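Local structure of flavin reductase domain protein (Arthrobacter sp., 2QCK) at residues Ile27-Asn32 and Ala68-Ile73. The protein probably binds FMN and acts as an oxidoreductase that reduces flavin. Sequence-based numbering, arbitrary orientation.
Sequences ITVNYN and ANTTHI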
loop_
_atom_site.group_PDB
_atom_site.type_symbol
_atom_site.label_atom_id
_atom_site.label_comp_id
_atom_site.label_asym_id
_atom_site.label_seq_id
_atom_site.Cartn_x
_atom_site.Cartn_y
_atom_site.Cartn_z
ATOM N N ILE A 27 10.906 6.501 4.263
ATOM C CA ILE A 27 10.723 6.639 5.724
ATOM C C ILE A 27 12.067 7.003 6.288
ATOM O O ILE A 27 13.049 6.419 5.885
ATOM C CB ILE A 27 10.253 5.318 6.366
ATOM C CG1 ILE A 27 8.878 4.958 5.839
ATOM C CG2 ILE A 27 10.239 5.401 7.944
ATOM C CD1 ILE A 27 7.753 5.732 6.487
ATOM N N THR A 28 12.086 7.953 7.215
ATOM C CA THR A 28 13.355 8.394 7.859
ATOM C C THR A 28 13.178 8.298 9.373
ATOM O O THR A 28 12.072 8.426 9.872
ATOM C CB THR A 28 13.702 9.794 7.472
ATOM O OG1 THR A 28 12.576 10.672 7.812
ATOM C CG2 THR A 28 14.075 9.814 5.972
ATOM N N VAL A 29 14.248 7.962 10.098
ATOM C CA VAL A 29 14.194 7.930 11.537
ATOM C C VAL A 29 15.565 8.310 12.032
ATOM O O VAL A 29 16.569 8.029 11.376
ATOM C CB VAL A 29 13.769 6.574 12.062
ATOM C CG1 VAL A 29 14.661 5.466 11.538
ATOM C CG2 VAL A 29 13.696 6.583 13.596
ATOM N N ASN A 30 15.582 9.007 13.148
ATOM C CA ASN A 30 16.829 9.403 13.839
ATOM C C ASN A 30 16.999 8.558 15.103
ATOM O O ASN A 30 16.350 8.795 16.153
ATOM C CB ASN A 30 16.722 10.893 14.168
ATOM C CG ASN A 30 18.011 11.474 14.711
ATOM O OD1 ASN A 30 18.936 10.758 15.108
ATOM N ND2 ASN A 30 18.074 12.793 14.728
ATOM N N TYR A 31 17.872 7.570 14.998
ATOM C CA TYR A 31 18.115 6.641 16.070
ATOM C C TYR A 31 19.270 7.147 16.919
ATOM O O TYR A 31 20.438 6.946 16.596
ATOM C CB TYR A 31 18.454 5.282 15.490
ATOM C CG TYR A 31 18.526 4.147 16.470
ATOM C CD1 TYR A 31 17.854 4.181 17.696
ATOM C CD2 TYR A 31 19.241 3.010 16.143
ATOM C CE1 TYR A 31 17.942 3.117 18.574
ATOM C CE2 TYR A 31 19.314 1.947 16.986
ATOM C CZ TYR A 31 18.672 1.986 18.202
ATOM O OH TYR A 31 18.783 0.883 19.028
ATOM N N ASN A 32 18.914 7.826 17.994
ATOM C CA ASN A 32 19.872 8.302 18.952
ATOM C C ASN A 32 21.018 8.995 18.294
ATOM O O ASN A 32 22.171 8.735 18.607
ATOM C CB ASN A 32 20.335 7.141 19.846
ATOM C CG ASN A 32 19.553 7.083 21.139
ATOM O OD1 ASN A 32 18.720 6.186 21.331
ATOM N ND2 ASN A 32 19.764 8.084 22.013
ATOM N N ALA A 68 12.194 0.016 15.801
ATOM C CA ALA A 68 11.880 -0.644 17.048
ATOM C C ALA A 68 12.072 0.235 18.299
ATOM O O ALA A 68 11.312 0.127 19.264
ATOM C CB ALA A 68 12.724 -1.917 17.186
ATOM N N ASN A 69 13.089 1.090 18.275
ATOM C CA ASN A 69 13.505 1.847 19.425
ATOM C C ASN A 69 13.343 3.347 19.326
ATOM O O ASN A 69 13.767 4.053 20.213
ATOM C CB ASN A 69 14.947 1.512 19.723
ATOM C CG ASN A 69 15.123 0.060 20.044
ATOM O OD1 ASN A 69 15.869 -0.668 19.377
ATOM N ND2 ASN A 69 14.389 -0.389 21.024
ATOM N N THR A 70 12.627 3.829 18.319
ATOM C CA THR A 70 12.376 5.249 18.179
ATOM C C THR A 70 10.919 5.523 18.004
ATOM O O THR A 70 10.174 4.665 17.506
ATOM C CB THR A 70 13.200 5.811 17.009
ATOM O OG1 THR A 70 14.569 5.428 17.211
ATOM C CG2 THR A 70 13.150 7.354 16.973
ATOM N N THR A 71 10.484 6.705 18.422
ATOM C CA THR A 71 9.080 7.080 18.265
ATOM C C THR A 71 8.749 7.967 17.056
ATOM O O THR A 71 7.793 7.692 16.352
ATOM C CB THR A 71 8.514 7.722 19.531
ATOM O OG1 THR A 71 8.452 6.735 20.556
ATOM C CG2 THR A 71 7.113 8.274 19.267
ATOM N N HIS A 72 9.507 9.021 16.798
ATOM C CA HIS A 72 9.186 9.910 15.668
ATOM C C HIS A 72 9.867 9.448 14.413
ATOM O O HIS A 72 11.035 9.061 14.442
ATOM C CB HIS A 72 9.520 11.350 15.998
ATOM C CG HIS A 72 8.686 11.868 17.125
ATOM N ND1 HIS A 72 9.089 11.789 18.437
ATOM C CD2 HIS A 72 7.414 12.330 17.145
ATOM C CE1 HIS A 72 8.123 12.241 19.213
ATOM N NE2 HIS A 72 7.094 12.573 18.455
ATOM N N ILE A 73 9.094 9.452 13.332
ATOM C CA ILE A 73 9.568 9.134 12.000
ATOM C C ILE A 73 8.997 10.110 10.964
ATOM O O ILE A 73 8.026 10.824 11.209
ATOM C CB ILE A 73 9.247 7.675 11.589
ATOM C CG1 ILE A 73 7.762 7.450 11.279
ATOM C CG2 ILE A 73 9.646 6.695 12.678
ATOM C CD1 ILE A 73 7.529 6.045 10.642
HETATM O O HOH W 1 13.283 10.448 14.008
HETATM O O HOH W 2 16.186 6.865 19.227
#
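Two neighbouring antiparallel strands of the flavin reductase-like beta domain part company here: strand 22-31 runs on to its end while strand 72-77 gives way to the loop from helix 64-69. Where they begin to splay, a water fills in for a direct backbone bond, accepting from Asn30 N at 2.8 Å and donating to His72 O at 2.7 Å. Further along, Ile73 CA lies 3.4 Å from Thr28 O, a CA-H...O contact bent to 120° at the hydrogen. Deeper in, Ile27 and Ile73 cross obliquely; CG1 of Ile73, in the crowded position between backbone N and carbonyl carbon (chi1 73°), carries CD1 to 3.9 Å from Ile27 CG2. Val29 sends CG2, anti to its backbone N, against the methyl of Thr70, CG2 to CG2 3.5 Å. That methyl also rests on Asn30 O, while Thr70 OG1 turns to the Tyr31 ring, 3.5 Å from CD1, and is hydrogen-bonded to Ala66 O and accepts from a second water. This water sits at the ring edge and reaches Asn32 through weak bonds. With CG anti to the backbone N (chi1 -171°), the Tyr31 ring lies alongside Asn69, its CE1 3.6 Å from Asn69 CB. An alanine in place of Tyr31 would probably loosen the end of strand 22-31 from Asn69 and Thr70, since the ring's packing on them would go. Val29 and Tyr31 also touch Ala66, extending the contact along helix 64-69. On the far side of strand 22-31 lies strand 34-40, joined to it by backbone hydrogen bonds between Val29 and Tyr36; strand 116-127 flanks strand 72-77, and Phe55 of strand 51-58 packs against both Ile27 and Ile73.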